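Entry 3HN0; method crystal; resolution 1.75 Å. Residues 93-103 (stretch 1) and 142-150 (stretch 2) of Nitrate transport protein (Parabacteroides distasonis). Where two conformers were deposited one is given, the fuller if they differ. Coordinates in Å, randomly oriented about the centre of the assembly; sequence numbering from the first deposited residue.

Stretch 1, residues 93-103: PLKEPALYVFG
Stretch 2 142-150: GKVNRAVLG

A short backbone pairing can be enough to align two distant segments, leaving side chains to secure the rest; residues 93-103 and 142-150 of this nitrate transport protein illustrate the principle, burying 766 Å² between them. The segments run in the same direction, L99, Y100 and V101 lying near R146, A147 and V148. A single bridge joins Y100 to A147, CA to CA 4.6 Å. Y100 N donates to R146 O at 2.9 Å and V148 N to Y100 O at 3.2 Å, so Y100 spends both backbone polar groups on the partner. Extended backbones support this: phi/psi is -89/131 at Y100 and -160/166 at A147.

Before the bridge, side chains take over. N145, CB toward the loop and chi1 m, donates from ND2 to E96 O at 3.1 Å. A water accepts from N145 N at 2.9 Å and donates to E96 O at 2.9 Å and A98 O at 2.7 Å. R146 also points toward the loop; its t, t, m chain carries NH1 to P97 O, a 3.2 Å hydrogen bond bent to 139°. L94, t with chi2 79°, lays CD2 over one guanidinium face, 3.2 Å from R146 NH2.

Y100, chi1 m and chi2 76°, receives V144 CG2 over one ring face, 3.7 Å from the centroid; V144 is t. A second water lies 2.5 Å from Y100 OH and donates to K143 O at 3.0 Å. L99 leaves its backbone sideways, but t with chi2 56° turns its end back, packing apolar CD1 3.4 Å from A147 CA. Branched V148, chi1 m, fills the space beyond, CG2 4.2 Å from V101 CG1 and 4.3 Å from F102 CE1. F102, chi1 p and chi2 -86°, sets its ring edge against V148 O, CE1 3.4 Å away; that buried oxygen lacks a hydrogen-bond partner.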

# COMPACT_ATOMS: atom_id res chain seq x y z
N PRO A 93 14.51 -27.01 6.16
CA PRO A 93 14.25 -26.71 7.57
C PRO A 93 15.06 -25.53 8.09
O PRO A 93 16.11 -25.18 7.53
CB PRO A 93 14.66 -28.00 8.30
CG PRO A 93 15.67 -28.63 7.40
CD PRO A 93 15.21 -28.31 6.01
N LEU A 94 14.55 -24.94 9.17
CA LEU A 94 15.24 -23.86 9.84
C LEU A 94 16.17 -24.44 10.91
O LEU A 94 15.72 -24.90 11.97
CB LEU A 94 14.22 -22.92 10.47
CG LEU A 94 14.82 -21.66 11.09
CD1 LEU A 94 15.13 -20.65 10.00
CD2 LEU A 94 13.88 -21.09 12.14
N LYS A 95 17.46 -24.43 10.61
CA LYS A 95 18.48 -24.84 11.56
C LYS A 95 18.65 -23.65 12.52
O LYS A 95 17.66 -23.20 13.11
CB LYS A 95 19.80 -25.22 10.86
CG LYS A 95 19.67 -26.19 9.67
CD LYS A 95 19.12 -27.54 10.06
CE LYS A 95 19.36 -28.57 8.97
NZ LYS A 95 19.04 -29.95 9.41
N GLU A 96 19.86 -23.13 12.67
CA GLU A 96 20.06 -21.99 13.56
C GLU A 96 19.25 -20.75 13.07
O GLU A 96 19.28 -20.41 11.86
CB GLU A 96 21.54 -21.69 13.78
CG GLU A 96 22.18 -22.64 14.81
N PRO A 97 18.48 -20.13 13.99
CA PRO A 97 17.43 -19.23 13.58
C PRO A 97 17.72 -17.73 13.61
O PRO A 97 16.78 -16.94 13.52
CB PRO A 97 16.34 -19.54 14.61
CG PRO A 97 17.10 -19.72 15.86
CD PRO A 97 18.43 -20.37 15.45
N ALA A 98 18.98 -17.31 13.72
CA ALA A 98 19.28 -15.88 13.71
C ALA A 98 18.84 -15.29 12.37
O ALA A 98 19.00 -15.92 11.32
CB ALA A 98 20.75 -15.62 13.92
N LEU A 99 18.27 -14.08 12.44
CA LEU A 99 17.90 -13.34 11.26
C LEU A 99 19.02 -12.40 10.91
O LEU A 99 19.37 -11.50 11.68
CB LEU A 99 16.59 -12.55 11.48
CG LEU A 99 16.13 -11.56 10.41
CD1 LEU A 99 16.00 -12.26 9.11
CD2 LEU A 99 14.78 -10.94 10.87
N TYR A 100 19.62 -12.62 9.75
CA TYR A 100 20.76 -11.83 9.34
C TYR A 100 20.28 -10.61 8.59
O TYR A 100 19.51 -10.73 7.63
CB TYR A 100 21.71 -12.63 8.48
CG TYR A 100 22.56 -13.58 9.26
CD1 TYR A 100 22.04 -14.76 9.75
CD2 TYR A 100 23.90 -13.29 9.54
CE1 TYR A 100 22.85 -15.66 10.51
CE2 TYR A 100 24.70 -14.16 10.24
CZ TYR A 100 24.17 -15.34 10.73
OH TYR A 100 24.97 -16.20 11.45
N VAL A 101 20.80 -9.45 9.01
CA VAL A 101 20.40 -8.16 8.50
C VAL A 101 21.63 -7.37 8.05
O VAL A 101 22.61 -7.26 8.79
CB VAL A 101 19.65 -7.37 9.65
CG1 VAL A 101 19.24 -6.01 9.17
CG2 VAL A 101 18.46 -8.18 10.18
N PHE A 102 21.58 -6.85 6.84
CA PHE A 102 22.64 -6.00 6.33
C PHE A 102 22.31 -4.52 6.68
O PHE A 102 21.23 -4.19 7.13
CB PHE A 102 22.82 -6.22 4.83
CG PHE A 102 21.63 -5.77 4.01
CD1 PHE A 102 20.54 -6.63 3.79
CD2 PHE A 102 21.60 -4.51 3.44
CE1 PHE A 102 19.43 -6.22 3.05
CE2 PHE A 102 20.50 -4.10 2.67
CZ PHE A 102 19.41 -4.95 2.50
N GLY A 103 23.29 -3.64 6.50
CA GLY A 103 23.08 -2.21 6.75
C GLY A 103 22.67 -1.82 8.15
O GLY A 103 21.80 -0.96 8.35
N GLY A 142 25.77 -21.89 3.81
CA GLY A 142 25.14 -22.65 4.91
C GLY A 142 25.11 -21.99 6.28
O GLY A 142 24.64 -22.60 7.23
N LYS A 143 25.62 -20.77 6.38
CA LYS A 143 25.72 -20.03 7.63
C LYS A 143 24.37 -19.36 7.96
O LYS A 143 24.01 -19.24 9.12
CB LYS A 143 26.81 -18.96 7.50
CG LYS A 143 27.10 -18.11 8.75
CD LYS A 143 27.75 -18.91 9.85
CE LYS A 143 28.41 -18.02 10.91
NZ LYS A 143 29.40 -18.76 11.73
N VAL A 144 23.65 -18.93 6.93
CA VAL A 144 22.46 -18.09 7.09
C VAL A 144 21.20 -18.85 6.67
O VAL A 144 21.10 -19.28 5.52
CB VAL A 144 22.62 -16.81 6.26
CG1 VAL A 144 21.32 -15.93 6.32
CG2 VAL A 144 23.85 -16.01 6.69
N ASN A 145 20.24 -19.01 7.58
CA ASN A 145 18.98 -19.68 7.29
C ASN A 145 17.80 -18.70 7.26
O ASN A 145 16.70 -19.06 6.90
CB ASN A 145 18.72 -20.76 8.36
CG ASN A 145 19.80 -21.85 8.37
OD1 ASN A 145 20.26 -22.29 7.32
ND2 ASN A 145 20.20 -22.27 9.56
N ARG A 146 18.03 -17.47 7.67
CA ARG A 146 16.95 -16.50 7.68
C ARG A 146 17.61 -15.15 7.51
O ARG A 146 18.62 -14.88 8.16
CB ARG A 146 16.18 -16.69 9.00
CG ARG A 146 15.25 -15.63 9.48
CD ARG A 146 14.72 -16.02 10.90
NE ARG A 146 13.62 -16.96 10.85
CZ ARG A 146 13.12 -17.62 11.90
NH1 ARG A 146 13.64 -17.46 13.10
NH2 ARG A 146 12.10 -18.44 11.74
N ALA A 147 17.07 -14.34 6.58
CA ALA A 147 17.67 -13.08 6.23
C ALA A 147 16.68 -12.15 5.57
O ALA A 147 15.58 -12.55 5.19
CB ALA A 147 18.88 -13.33 5.28
N VAL A 148 17.09 -10.90 5.50
CA VAL A 148 16.40 -9.92 4.68
C VAL A 148 17.27 -9.55 3.49
O VAL A 148 18.48 -9.39 3.63
CB VAL A 148 15.99 -8.67 5.47
CG1 VAL A 148 14.84 -9.00 6.43
CG2 VAL A 148 17.17 -8.07 6.16
N LEU A 149 16.63 -9.43 2.33
CA LEU A 149 17.30 -9.11 1.06
C LEU A 149 16.40 -8.29 0.15
O LEU A 149 15.20 -8.42 0.18
CB LEU A 149 17.72 -10.38 0.29
CG LEU A 149 18.86 -11.21 0.86
CD1 LEU A 149 18.97 -12.56 0.08
CD2 LEU A 149 20.19 -10.52 0.89
N GLY A 150 17.04 -7.52 -0.73
CA GLY A 150 16.40 -6.89 -1.89
C GLY A 150 17.10 -7.36 -3.17
O GLY A 150 18.04 -8.13 -3.11
O HOH W 1 20.30 -18.11 10.32
O HOH W 2 24.03 -18.46 12.05